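Long-range contacts in PvdO (Pseudomonas aeruginosa, PDB 5HHA), which probably takes part in chromophore maturation in the periplasm, binds calcium, and has the fold of the formylglycine-generating enzyme family: residues 80-85 / 121-126; 152-157 / 248-253; 161-166 / 204-209; 195-200 / 215-220; 222-227 / 242-247. All blocks are in the same frame, centred on the assembly; numbering follows the deposited sequence. Where two conformers were deposited one is given.

Contact 1 of 5, residues 80-85 / 121-126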
# COMPACT_ATOMS: atom_id res chain seq x y z
N SER A 80 -5.57 -0.83 -6.99
CA SER A 80 -4.52 -1.32 -7.87
C SER A 80 -3.98 -2.63 -7.31
O SER A 80 -3.68 -2.74 -6.11
CB SER A 80 -3.46 -0.25 -8.09
OG SER A 80 -2.86 0.22 -6.90
N ARG A 81 -3.96 -3.67 -8.14
CA ARG A 81 -3.55 -4.97 -7.64
C ARG A 81 -2.08 -5.01 -7.26
O ARG A 81 -1.64 -5.85 -6.45
CB ARG A 81 -3.92 -6.11 -8.61
CG ARG A 81 -3.22 -6.13 -9.95
CD ARG A 81 -3.62 -7.41 -10.65
NE ARG A 81 -3.00 -7.59 -11.95
CZ ARG A 81 -3.04 -8.74 -12.63
NH1 ARG A 81 -3.70 -9.78 -12.12
NH2 ARG A 81 -2.44 -8.83 -13.81
N TYR A 82 -1.32 -4.10 -7.87
CA TYR A 82 0.07 -3.85 -7.51
C TYR A 82 0.18 -2.44 -6.92
O TYR A 82 -0.70 -1.60 -7.12
CB TYR A 82 0.95 -3.88 -8.75
CG TYR A 82 0.83 -5.12 -9.59
CD1 TYR A 82 1.14 -6.36 -9.07
CD2 TYR A 82 0.41 -5.07 -10.93
CE1 TYR A 82 1.06 -7.50 -9.83
CE2 TYR A 82 0.33 -6.22 -11.70
CZ TYR A 82 0.63 -7.42 -11.12
OH TYR A 82 0.55 -8.56 -11.89
N GLN A 83 1.27 -2.18 -6.23
CA GLN A 83 1.72 -0.83 -6.03
C GLN A 83 1.88 -0.16 -7.40
O GLN A 83 2.23 -0.82 -8.40
CB GLN A 83 3.03 -0.85 -5.25
CG GLN A 83 2.84 -1.24 -3.78
CD GLN A 83 3.72 -2.38 -3.27
OE1 GLN A 83 4.58 -2.92 -3.97
NE2 GLN A 83 3.50 -2.74 -2.00
N VAL A 84 1.60 1.13 -7.46
CA VAL A 84 1.79 1.85 -8.71
C VAL A 84 3.26 1.78 -9.08
O VAL A 84 4.13 1.91 -8.22
CB VAL A 84 1.29 3.28 -8.58
CG1 VAL A 84 1.67 4.12 -9.82
CG2 VAL A 84 -0.22 3.29 -8.39
N THR A 85 3.56 1.52 -10.35
CA THR A 85 4.94 1.24 -10.73
C THR A 85 5.70 2.49 -11.13
O THR A 85 5.12 3.53 -11.40
CB THR A 85 5.02 0.28 -11.93
OG1 THR A 85 4.50 0.95 -13.09
CG2 THR A 85 4.28 -1.04 -11.68
N GLY A 121 13.90 -0.60 -12.14
CA GLY A 121 13.28 -0.78 -13.43
C GLY A 121 11.82 -0.34 -13.43
O GLY A 121 11.25 -0.01 -12.39
N PRO A 122 11.18 -0.36 -14.59
CA PRO A 122 9.85 0.24 -14.73
C PRO A 122 8.73 -0.53 -14.05
O PRO A 122 7.68 0.07 -13.83
CB PRO A 122 9.65 0.27 -16.24
CG PRO A 122 10.51 -0.88 -16.72
CD PRO A 122 11.72 -0.78 -15.89
N ARG A 123 8.95 -1.79 -13.68
CA ARG A 123 7.93 -2.53 -12.95
C ARG A 123 8.21 -2.60 -11.46
O ARG A 123 7.41 -3.16 -10.73
CB ARG A 123 7.78 -3.94 -13.49
CG ARG A 123 7.46 -3.95 -14.98
CD ARG A 123 6.14 -4.49 -15.26
NE ARG A 123 5.19 -3.40 -15.18
CZ ARG A 123 3.98 -3.50 -14.64
NH1 ARG A 123 3.55 -4.65 -14.13
NH2 ARG A 123 3.21 -2.42 -14.65
N GLN A 124 9.31 -2.03 -10.98
CA GLN A 124 9.45 -1.89 -9.54
C GLN A 124 8.50 -0.79 -9.08
O GLN A 124 8.06 0.05 -9.85
CB GLN A 124 10.89 -1.56 -9.17
CG GLN A 124 11.77 -2.80 -8.99
CD GLN A 124 13.24 -2.46 -9.02
OE1 GLN A 124 13.84 -2.06 -8.03
NE2 GLN A 124 13.85 -2.62 -10.19
N PRO A 125 8.14 -0.77 -7.78
CA PRO A 125 7.21 0.26 -7.30
C PRO A 125 7.75 1.67 -7.44
O PRO A 125 8.93 1.94 -7.19
CB PRO A 125 7.02 -0.08 -5.82
CG PRO A 125 7.42 -1.50 -5.69
CD PRO A 125 8.48 -1.74 -6.73
N ALA A 126 6.86 2.59 -7.80
CA ALA A 126 7.15 4.01 -7.66
C ALA A 126 7.42 4.33 -6.20
O ALA A 126 6.72 3.84 -5.28
CB ALA A 126 5.97 4.82 -8.14
O HOH W 1 4.31 2.50 -5.41
O HOH W 2 5.05 0.02 -15.74
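The methyl of Thr85 lies over the guanidinium of Arg123: CG2 faces one side of that group, 3.4 Å from NH2 of Arg123. The arginine sets off from the backbone in the other direction and is folded back by bends at chi2 (-115°) and chi3, a detour that suits a long, flexible side chain. Tyr82 CE2 lies near the guanidinium plane at its edge. Threonine suits this place because its two branches do different work. While CG2 faces the arginine, OG1 sits between the backbone N and the carbonyl carbon (chi1 67°) and caps the start of helix 86-96. One water gathers the polar groups here, 2.9 Å from Thr85 OG1 and 3.2 Å from Arg123 NH2, and donates to Pro122 O. Further along, Thr85 and Pro125 form a single backbone bridge. Pro125 has no N-H to give, and the backbone bond falls to Ala126, whose N donates to Val84 O (2.8 Å). The small CB of Ala126 can rest 3.4 Å from that same Val84 O. Beside it, Pro125 CG packs 3.6 Å from Gln83 OE1, while Gln83 NE2 turns to Glu219. The chemistry implies a division of labour: one direct backbone bond, with a water that can donate to Val84 O and Ala126 O, joins the loops, while the arginine charge, meeting water and a long, weak ion pair with Glu88, is probably shared between them.

Contact 2 of 5, residues 152-157 / 248-253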
# COMPACT_ATOMS: atom_id res chain seq x y z
N LEU A 152 -6.29 5.06 -1.22
CA LEU A 152 -6.96 4.12 -0.34
C LEU A 152 -7.09 4.71 1.05
O LEU A 152 -6.27 5.49 1.50
CB LEU A 152 -6.11 2.85 -0.20
CG LEU A 152 -6.27 1.83 -1.32
CD1 LEU A 152 -5.73 2.35 -2.62
CD2 LEU A 152 -5.58 0.57 -0.92
N SER A 153 -8.15 4.30 1.75
CA SER A 153 -8.21 4.49 3.18
C SER A 153 -7.44 3.36 3.88
O SER A 153 -7.19 2.30 3.30
CB SER A 153 -9.65 4.53 3.70
OG SER A 153 -10.20 3.23 3.64
N GLU A 154 -7.09 3.60 5.13
CA GLU A 154 -6.37 2.59 5.91
C GLU A 154 -7.18 1.31 6.00
O GLU A 154 -6.66 0.20 5.90
CB GLU A 154 -6.03 3.12 7.30
CG GLU A 154 -5.07 2.20 8.04
CD GLU A 154 -4.64 2.65 9.42
OE1 GLU A 154 -5.17 3.64 9.95
OE2 GLU A 154 -3.70 2.00 9.95
N ALA A 155 -8.49 1.46 6.22
CA ALA A 155 -9.36 0.30 6.31
C ALA A 155 -9.39 -0.49 5.00
O ALA A 155 -9.34 -1.73 4.99
CB ALA A 155 -10.76 0.74 6.69
N GLU A 156 -9.48 0.21 3.87
CA GLU A 156 -9.45 -0.46 2.57
C GLU A 156 -8.16 -1.23 2.38
O GLU A 156 -8.14 -2.33 1.85
CB GLU A 156 -9.60 0.54 1.42
CG GLU A 156 -11.00 1.10 1.28
CD GLU A 156 -11.10 2.29 0.34
OE1 GLU A 156 -10.07 2.88 -0.03
OE2 GLU A 156 -12.25 2.63 -0.01
N ARG A 157 -7.06 -0.63 2.83
CA ARG A 157 -5.76 -1.26 2.66
C ARG A 157 -5.68 -2.55 3.50
O ARG A 157 -5.25 -3.60 2.99
CB ARG A 157 -4.64 -0.27 2.98
CG ARG A 157 -3.31 -0.53 2.27
CD ARG A 157 -2.55 -1.74 2.79
NE ARG A 157 -1.26 -1.86 2.11
CZ ARG A 157 -0.38 -2.82 2.35
NH1 ARG A 157 -0.55 -3.64 3.37
NH2 ARG A 157 0.69 -2.92 1.59
N GLN A 248 -1.18 8.12 8.10
CA GLN A 248 -0.88 6.69 8.14
C GLN A 248 -0.20 6.22 6.86
O GLN A 248 -0.50 6.70 5.76
CB GLN A 248 -2.17 5.87 8.31
CG GLN A 248 -2.99 6.23 9.53
CD GLN A 248 -2.46 5.77 10.90
OE1 GLN A 248 -1.48 5.03 11.03
NE2 GLN A 248 -3.12 6.21 11.91
N ILE A 249 0.67 5.23 7.01
CA ILE A 249 1.21 4.44 5.91
C ILE A 249 1.01 2.97 6.27
O ILE A 249 0.90 2.60 7.45
CB ILE A 249 2.69 4.78 5.61
CG1 ILE A 249 3.55 4.57 6.85
CG2 ILE A 249 2.81 6.21 5.12
CD1 ILE A 249 5.06 4.82 6.62
N ARG A 250 0.94 2.11 5.27
CA ARG A 250 0.64 0.70 5.47
C ARG A 250 1.60 -0.20 4.71
O ARG A 250 2.26 0.22 3.75
CB ARG A 250 -0.80 0.39 5.07
CG ARG A 250 -1.80 0.71 6.19
CD ARG A 250 -1.53 -0.14 7.44
NE ARG A 250 -2.61 -0.09 8.42
CZ ARG A 250 -3.40 -1.10 8.72
NH1 ARG A 250 -3.25 -2.33 8.22
NH2 ARG A 250 -4.32 -0.91 9.64
N GLY A 251 1.62 -1.46 5.10
CA GLY A 251 2.48 -2.46 4.50
C GLY A 251 3.83 -2.49 5.19
O GLY A 251 3.97 -2.23 6.37
N ASN A 252 4.84 -2.88 4.43
CA ASN A 252 6.20 -2.99 4.97
C ASN A 252 7.17 -2.94 3.80
O ASN A 252 6.83 -3.38 2.70
CB ASN A 252 6.34 -4.31 5.73
CG ASN A 252 7.55 -4.35 6.62
OD1 ASN A 252 8.02 -3.32 7.09
ND2 ASN A 252 8.01 -5.55 6.92
N ASP A 253 8.38 -2.43 4.02
CA ASP A 253 9.32 -2.27 2.92
C ASP A 253 10.46 -3.27 2.91
O ASP A 253 10.72 -4.02 3.86
CB ASP A 253 9.86 -0.84 2.88
CG ASP A 253 10.76 -0.51 4.04
OD1 ASP A 253 11.98 -0.77 3.99
OD2 ASP A 253 10.24 0.09 5.03
O HOH W 3 -0.93 2.58 9.41
O HOH W 4 3.59 -3.44 1.62
O HOH W 5 -1.90 -3.61 5.95
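Arg250 grips Glu154 side-on, with NE 2.8 Å and NH2 3.0 Å from the single oxygen OE2 of Glu154. This salt bridge ties the first turn of helix 154-162 to strand 247-251 of the central sheet in the formylglycine-generating enzyme fold. The oxygen lies in the guanidinium plane, yet the carboxylate stands almost perpendicular to it, at 89°. NE therefore finds the anti lone pair of OE2, whereas NH2 comes from above the carboxylate plane. Glu154 reaches across because CG is anti to its backbone N (chi1 -170°) and the chain beyond is extended. Both charges have second partners, Arg266 for the glutamate and Glu158 for Arg250, so this buried cluster is probably well balanced. The other oxygen of Glu154, OE1, rests 3.4 Å from Gln248 CG. The helix start is itself secured by a capping box, in which Ser153 OG accepts from Glu156 N and Glu156 OE1 accepts from Ser153 N. One helical turn on from Glu154, Arg157 lays CD 3.6 Å from Arg250 CB. A shared water, 2.9 Å from NH1 of both Arg157 and Arg250, sits between the like charges, and the polar end of Arg157 is taken up by Met213 O and Glu219. Glycine suits position 251, where a CB would run into Arg157 and the preceding carbonyl, and its backbone bears the arginine directly: Gly251 CA lies over the guanidinium face, 3.4 Å from Arg157 NH1.

Contact 3 of 5, residues 161-166 / 204-209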
# COMPACT_ATOMS: atom_id res chain seq x y z
N ALA A 161 -5.32 -6.33 2.05
CA ALA A 161 -4.20 -7.15 2.46
C ALA A 161 -4.68 -8.50 2.99
O ALA A 161 -4.09 -9.53 2.69
CB ALA A 161 -3.36 -6.44 3.52
N ARG A 162 -5.72 -8.48 3.81
CA ARG A 162 -6.16 -9.70 4.47
C ARG A 162 -6.87 -10.66 3.53
O ARG A 162 -6.73 -11.89 3.66
CB ARG A 162 -7.10 -9.39 5.61
CG ARG A 162 -6.43 -8.73 6.80
CD ARG A 162 -7.43 -8.52 7.96
NE ARG A 162 -6.75 -8.01 9.15
CZ ARG A 162 -5.97 -8.75 9.92
NH1 ARG A 162 -5.82 -10.03 9.70
NH2 ARG A 162 -5.31 -8.19 10.92
N ALA A 163 -7.69 -10.13 2.62
CA ALA A 163 -8.45 -10.98 1.69
C ALA A 163 -9.20 -12.09 2.43
O ALA A 163 -9.23 -13.25 1.98
CB ALA A 163 -7.55 -11.54 0.61
N GLY A 164 -9.81 -11.74 3.56
CA GLY A 164 -10.62 -12.69 4.32
C GLY A 164 -9.89 -13.36 5.47
O GLY A 164 -10.54 -14.02 6.30
N SER A 165 -8.60 -13.15 5.61
CA SER A 165 -7.82 -13.86 6.62
C SER A 165 -7.79 -13.09 7.93
O SER A 165 -7.80 -11.87 7.95
CB SER A 165 -6.41 -14.13 6.11
OG SER A 165 -5.72 -12.91 5.92
N ALA A 166 -7.79 -13.82 9.04
CA ALA A 166 -7.84 -13.23 10.38
C ALA A 166 -6.49 -13.13 11.07
O ALA A 166 -6.34 -12.38 12.03
CB ALA A 166 -8.78 -14.07 11.25
N PRO A 204 3.20 -14.73 -5.07
CA PRO A 204 1.80 -15.04 -5.37
C PRO A 204 0.84 -14.01 -4.83
O PRO A 204 1.16 -13.31 -3.84
CB PRO A 204 1.58 -16.38 -4.66
CG PRO A 204 2.95 -17.01 -4.63
CD PRO A 204 3.88 -15.84 -4.39
N PRO A 205 -0.34 -13.90 -5.44
CA PRO A 205 -1.34 -12.98 -4.94
C PRO A 205 -2.11 -13.58 -3.78
O PRO A 205 -2.03 -14.81 -3.56
CB PRO A 205 -2.26 -12.80 -6.15
CG PRO A 205 -2.21 -14.13 -6.82
CD PRO A 205 -0.80 -14.63 -6.64
N ASN A 206 -2.84 -12.75 -3.05
CA ASN A 206 -3.77 -13.27 -2.06
C ASN A 206 -5.11 -13.61 -2.72
O ASN A 206 -5.25 -13.54 -3.95
CB ASN A 206 -3.89 -12.32 -0.87
CG ASN A 206 -4.58 -11.01 -1.22
OD1 ASN A 206 -5.27 -10.86 -2.23
ND2 ASN A 206 -4.42 -10.03 -0.32
N ALA A 207 -6.09 -13.99 -1.91
CA ALA A 207 -7.37 -14.51 -2.42
C ALA A 207 -8.21 -13.46 -3.11
O ALA A 207 -9.18 -13.79 -3.79
CB ALA A 207 -8.18 -15.18 -1.29
N PHE A 208 -7.88 -12.19 -2.91
CA PHE A 208 -8.57 -11.09 -3.58
C PHE A 208 -7.88 -10.76 -4.91
O PHE A 208 -8.33 -9.86 -5.61
CB PHE A 208 -8.60 -9.83 -2.72
CG PHE A 208 -9.69 -9.79 -1.66
CD1 PHE A 208 -10.64 -10.80 -1.49
CD2 PHE A 208 -9.76 -8.67 -0.86
CE1 PHE A 208 -11.63 -10.65 -0.50
CE2 PHE A 208 -10.72 -8.54 0.12
CZ PHE A 208 -11.65 -9.52 0.30
N GLY A 209 -6.81 -11.45 -5.25
CA GLY A 209 -6.09 -11.11 -6.46
C GLY A 209 -5.13 -9.94 -6.30
O GLY A 209 -4.70 -9.34 -7.28
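Ala163 sits squarely on the Phe208 ring. Its CA lies 3.5 Å from the ring centroid and 5° off the normal, a CH-pi contact over the face, while its CB reaches 3.6 Å from Phe208 CG. The same methyl also touches Asn206 CG at 3.5 Å and Ala207 CB at 4.2 Å. A small residue suits this place, since ring and amide close in on it together. Asn206 ND2 adds a weak bond to Ala161 O, but its stronger partner is Gly160 O, so the amide serves the carbonyls at the end of helix 154-162.

The second shell sets these groups in position. Asn206 forms an Asx turn: with chi1 at 68°, its OD1 accepts from Phe208 N (3.0 Å), and Val210 N donates to it as well. On the helix side, Ala163 leaves the helix with positive phi and enters a type I' turn from Arg162 to Ser165, where Gly164 tolerates a backbone unfavourable to other residues. Ser165 N donates to Arg162 O and closes the turn. Tyr159 meets Phe208 edge-to-face. Thus one asparagine shapes its own turn and, with His214 also donating to Ala161 O, helps to satisfy the last helix carbonyls, while Ala163 and the Phe208 face add a nonpolar hold.

Contact 4 of 5, residues 195-200 / 215-220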
# COMPACT_ATOMS: atom_id res chain seq x y z
N ASN A 195 17.55 -7.44 -2.84
CA ASN A 195 18.05 -6.57 -1.79
C ASN A 195 17.19 -5.34 -1.61
O ASN A 195 16.97 -4.93 -0.49
CB ASN A 195 19.47 -6.10 -2.08
CG ASN A 195 20.45 -7.24 -2.22
OD1 ASN A 195 21.29 -7.27 -3.17
ND2 ASN A 195 20.39 -8.18 -1.30
N PHE A 196 16.79 -4.72 -2.71
CA PHE A 196 15.90 -3.58 -2.69
C PHE A 196 14.52 -4.03 -3.15
O PHE A 196 14.12 -5.14 -2.84
CB PHE A 196 16.50 -2.43 -3.52
CG PHE A 196 17.89 -2.09 -3.09
CD1 PHE A 196 18.10 -1.29 -1.99
CD2 PHE A 196 18.98 -2.62 -3.74
CE1 PHE A 196 19.38 -0.99 -1.57
CE2 PHE A 196 20.28 -2.32 -3.33
CZ PHE A 196 20.47 -1.51 -2.25
N THR A 197 13.75 -3.18 -3.83
CA THR A 197 12.41 -3.59 -4.26
C THR A 197 12.48 -4.62 -5.39
O THR A 197 13.53 -4.76 -6.07
CB THR A 197 11.56 -2.40 -4.69
OG1 THR A 197 12.27 -1.70 -5.72
CG2 THR A 197 11.29 -1.46 -3.52
N SER A 198 11.39 -5.32 -5.59
CA SER A 198 11.21 -6.31 -6.62
C SER A 198 10.16 -5.81 -7.60
O SER A 198 9.30 -5.00 -7.27
CB SER A 198 10.73 -7.63 -5.99
OG SER A 198 9.69 -7.39 -5.01
N PRO A 199 10.20 -6.30 -8.85
CA PRO A 199 9.11 -5.95 -9.76
C PRO A 199 7.80 -6.32 -9.12
O PRO A 199 7.69 -7.34 -8.44
CB PRO A 199 9.39 -6.82 -11.01
CG PRO A 199 10.83 -7.17 -10.91
CD PRO A 199 11.19 -7.21 -9.45
N VAL A 200 6.77 -5.53 -9.35
CA VAL A 200 5.48 -5.82 -8.74
C VAL A 200 5.01 -7.20 -9.21
O VAL A 200 5.20 -7.58 -10.38
CB VAL A 200 4.45 -4.72 -9.03
CG1 VAL A 200 4.95 -3.38 -8.48
CG2 VAL A 200 4.12 -4.62 -10.54
N GLY A 215 4.91 -6.79 1.64
CA GLY A 215 6.30 -6.38 1.52
C GLY A 215 6.49 -5.38 0.39
O GLY A 215 5.54 -4.74 -0.10
N ASN A 216 7.75 -5.27 -0.02
CA ASN A 216 8.18 -4.43 -1.13
C ASN A 216 8.34 -2.97 -0.69
O ASN A 216 9.46 -2.51 -0.50
CB ASN A 216 7.35 -4.64 -2.41
CG ASN A 216 8.20 -4.64 -3.67
OD1 ASN A 216 9.42 -4.60 -3.59
ND2 ASN A 216 7.55 -4.69 -4.83
N VAL A 217 7.23 -2.24 -0.52
CA VAL A 217 7.26 -0.88 -0.01
C VAL A 217 6.10 -0.64 0.93
O VAL A 217 5.03 -1.25 0.79
CB VAL A 217 7.17 0.18 -1.16
CG1 VAL A 217 8.42 0.17 -2.01
CG2 VAL A 217 5.97 -0.02 -2.05
N TYR A 218 6.31 0.27 1.87
CA TYR A 218 5.15 0.90 2.54
C TYR A 218 4.33 1.67 1.51
O TYR A 218 4.82 1.96 0.41
CB TYR A 218 5.65 1.88 3.60
CG TYR A 218 5.82 1.28 4.98
CD1 TYR A 218 4.76 1.28 5.87
CD2 TYR A 218 7.04 0.75 5.39
CE1 TYR A 218 4.90 0.77 7.15
CE2 TYR A 218 7.18 0.23 6.69
CZ TYR A 218 6.09 0.24 7.55
OH TYR A 218 6.17 -0.23 8.87
N GLU A 219 3.12 2.03 1.88
CA GLU A 219 2.20 2.72 1.00
C GLU A 219 1.50 3.84 1.74
O GLU A 219 0.98 3.64 2.84
CB GLU A 219 1.10 1.79 0.51
CG GLU A 219 1.61 0.65 -0.36
CD GLU A 219 0.58 -0.44 -0.54
OE1 GLU A 219 -0.62 -0.18 -0.30
OE2 GLU A 219 0.98 -1.56 -0.95
N TRP A 220 1.40 5.00 1.10
CA TRP A 220 0.53 6.04 1.61
C TRP A 220 -0.93 5.58 1.60
O TRP A 220 -1.38 4.93 0.66
CB TRP A 220 0.61 7.28 0.72
CG TRP A 220 1.92 7.97 0.73
CD1 TRP A 220 2.82 7.97 -0.29
CD2 TRP A 220 2.50 8.76 1.78
NE1 TRP A 220 3.91 8.73 0.06
CE2 TRP A 220 3.75 9.21 1.32
CE3 TRP A 220 2.09 9.12 3.07
CZ2 TRP A 220 4.58 10.02 2.08
CZ3 TRP A 220 2.92 9.93 3.83
CH2 TRP A 220 4.16 10.36 3.33
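Asn216 reads the backbone of Ser198 with both ends of its amide, joining the loop beside the calcium site to the lead-in of strand 218-221, a central strand of this formylglycine-generating enzyme fold. Ser198 N donates to Asn216 OD1 (2.9 Å, 167°) in the carbonyl plane, on a lone pair. In return Asn216 ND2 donates to Ser198 O at 3.0 Å, almost straight, though tilted 29° from that carbonyl's plane. To present the amide this way the asparagine adopts chi1 -140°, well off the usual staggered values, on a backbone with positive phi; the two bonds presumably repay that strain. An asparagine suits the role because a carboxamide carries donor and acceptor in one plane, as the peptide group does. OD1 has further company. Ser198 OG, set between its own backbone N and carbonyl carbon, lies 3.1 Å from Asn216 OD1 in a weak bond that may be diverted to another acceptor. Asn186, a residue of the calcium site, also donates to OD1, and its ND2 bonds Phe196 O as well. Asn216 thus lies in the second shell of the calcium site and probably helps to position Asn186. Thr197 CB lies 3.3 Å from Asn216 OD1, the two side chains crossing at about a right angle, and Thr197 OG1 lies beside the Gln124 amide. Its other branch finds an apolar neighbour: Thr197 CG2 packs 3.6 Å from Val217 CG1.

Contact 5 of 5, residues 222-227 / 242-247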
# COMPACT_ATOMS: atom_id res chain seq x y z
N ALA A 222 -4.89 7.57 3.03
CA ALA A 222 -5.38 8.93 3.20
C ALA A 222 -5.40 9.37 4.66
O ALA A 222 -5.26 10.56 4.95
CB ALA A 222 -6.78 9.10 2.63
N ASP A 223 -5.64 8.43 5.58
CA ASP A 223 -6.00 8.73 6.95
C ASP A 223 -4.97 9.55 7.69
O ASP A 223 -3.76 9.33 7.55
CB ASP A 223 -6.22 7.44 7.77
CG ASP A 223 -7.24 6.52 7.15
OD1 ASP A 223 -7.17 6.26 5.94
OD2 ASP A 223 -8.12 6.03 7.91
N CYS A 224 -5.45 10.45 8.53
CA CYS A 224 -4.60 11.07 9.53
C CYS A 224 -4.25 10.07 10.62
O CYS A 224 -4.96 9.12 10.84
CB CYS A 224 -5.28 12.29 10.14
SG CYS A 224 -5.51 13.57 8.87
N TRP A 225 -3.14 10.31 11.29
CA TRP A 225 -2.63 9.37 12.28
C TRP A 225 -3.46 9.37 13.57
O TRP A 225 -3.86 10.43 14.09
CB TRP A 225 -1.19 9.74 12.65
CG TRP A 225 -0.67 8.95 13.82
CD1 TRP A 225 -0.35 7.63 13.83
CD2 TRP A 225 -0.41 9.44 15.14
NE1 TRP A 225 0.08 7.26 15.08
CE2 TRP A 225 0.06 8.35 15.90
CE3 TRP A 225 -0.53 10.69 15.75
CZ2 TRP A 225 0.40 8.47 17.25
CZ3 TRP A 225 -0.20 10.81 17.10
CH2 TRP A 225 0.28 9.71 17.83
N HIS A 226 -3.71 8.16 14.08
CA HIS A 226 -4.26 7.96 15.42
C HIS A 226 -3.53 6.79 16.02
O HIS A 226 -3.18 5.83 15.33
CB HIS A 226 -5.79 7.69 15.40
CG HIS A 226 -6.57 8.74 14.69
ND1 HIS A 226 -6.69 8.79 13.33
CD2 HIS A 226 -7.28 9.80 15.16
CE1 HIS A 226 -7.38 9.85 12.97
NE2 HIS A 226 -7.78 10.46 14.07
N ASP A 227 -3.35 6.87 17.33
CA ASP A 227 -2.54 5.92 18.08
C ASP A 227 -3.32 4.69 18.58
O ASP A 227 -2.87 3.99 19.51
CB ASP A 227 -1.95 6.70 19.27
CG ASP A 227 -0.79 6.01 19.91
OD1 ASP A 227 -0.04 5.27 19.23
OD2 ASP A 227 -0.61 6.25 21.12
N GLU A 242 -9.05 17.71 10.86
CA GLU A 242 -8.99 18.98 10.16
C GLU A 242 -7.53 19.30 9.86
O GLU A 242 -7.18 19.67 8.74
CB GLU A 242 -9.61 20.08 11.02
CG GLU A 242 -10.26 21.20 10.23
CD GLU A 242 -11.21 22.02 11.08
OE1 GLU A 242 -12.43 21.73 11.08
OE2 GLU A 242 -10.74 22.95 11.76
N LYS A 243 -6.68 19.14 10.87
CA LYS A 243 -5.26 19.41 10.74
C LYS A 243 -4.50 18.17 11.19
O LYS A 243 -4.81 17.61 12.25
CB LYS A 243 -4.85 20.60 11.61
CG LYS A 243 -5.69 21.85 11.40
CD LYS A 243 -5.29 22.95 12.37
CE LYS A 243 -6.03 24.25 12.04
NZ LYS A 243 -5.52 25.41 12.83
N CYS A 244 -3.51 17.75 10.40
CA CYS A 244 -2.74 16.54 10.67
C CYS A 244 -1.26 16.70 10.42
O CYS A 244 -0.82 16.90 9.29
CB CYS A 244 -3.24 15.39 9.80
SG CYS A 244 -5.00 15.29 9.78
N GLU A 245 -0.47 16.52 11.48
CA GLU A 245 0.97 16.56 11.35
C GLU A 245 1.49 15.23 10.79
O GLU A 245 2.54 15.19 10.19
CB GLU A 245 1.62 16.79 12.72
CG GLU A 245 3.04 17.36 12.65
CD GLU A 245 4.12 16.32 12.91
OE1 GLU A 245 4.34 15.98 14.10
OE2 GLU A 245 4.76 15.87 11.93
N LEU A 246 0.73 14.16 11.01
CA LEU A 246 1.13 12.81 10.61
C LEU A 246 -0.05 12.12 9.95
O LEU A 246 -1.20 12.34 10.33
CB LEU A 246 1.57 12.00 11.81
CG LEU A 246 2.78 12.53 12.57
CD1 LEU A 246 2.97 11.75 13.85
CD2 LEU A 246 4.03 12.45 11.72
N VAL A 247 0.26 11.33 8.92
CA VAL A 247 -0.72 10.49 8.28
C VAL A 247 -0.26 9.03 8.35
O VAL A 247 0.88 8.75 8.64
CB VAL A 247 -0.94 10.91 6.80
CG1 VAL A 247 -1.56 12.31 6.71
CG2 VAL A 247 0.35 10.79 5.98
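Trp225 leans on Leu246, and its side chain can be followed outward along residues 242-247. CB comes first, 3.7 Å from Leu246 CB and 3.5 Å from Leu246 O. CG stands anti to the backbone N (chi1 171°), which sets the indole alongside the leucine, the two side chains pointing the same way. At CE3 the ring obliquely meets Leu246 CD1, 4.1 Å away; that methyl lies on one side of the indole plane and Asp227 N on the other, both offset toward the rim. Tryptophan and leucine suit the partly exposed position, since each covers part of the other's apolar surface. At the root of the side chain, Trp225 N donates to Leu246 O (3.0 Å). Next to this bond, Cys224 and Val247 form an antiparallel, non-hydrogen-bonded pair whose side chains diverge, their CA atoms 4.1 Å apart. Val247 CB packs 3.3 Å from Asp223 O, while the carboxylate of Asp223 turns away to the backbone N atoms of Glu154 and Trp239. Covalent closure comes from Cys224 SG and Cys244 SG, joined at 2.0 Å with a chi3 of 79°, near the relaxed right angle of a disulfide. Such a link suits a periplasmic protein, where the oxidising surroundings keep it formed. The whole is a disulfide closing the loop that leads from strand 223-224 to strand 247-251, in a fold with little regular secondary structure.

From the N terminus, contact 1 closes first, bringing the chain back after helix 86-96 so that the loops before that helix and before helix 131-145 join. Contact 2 then opens at the start of helix 154-162 and closes only on strand 247-251; the remaining three contacts nest inside this long loop. Contacts 3 and 4 cross, their segments alternating: one holds the helix end to residues 204-209, the other ties the loop near calcium to the approach of strand 218-221. Contact 5 follows in series, closing the excursion before strand 247-251. Glu219 of contact 4 meets Gln83 of contact 1 and Arg157 of contact 2, linking the three.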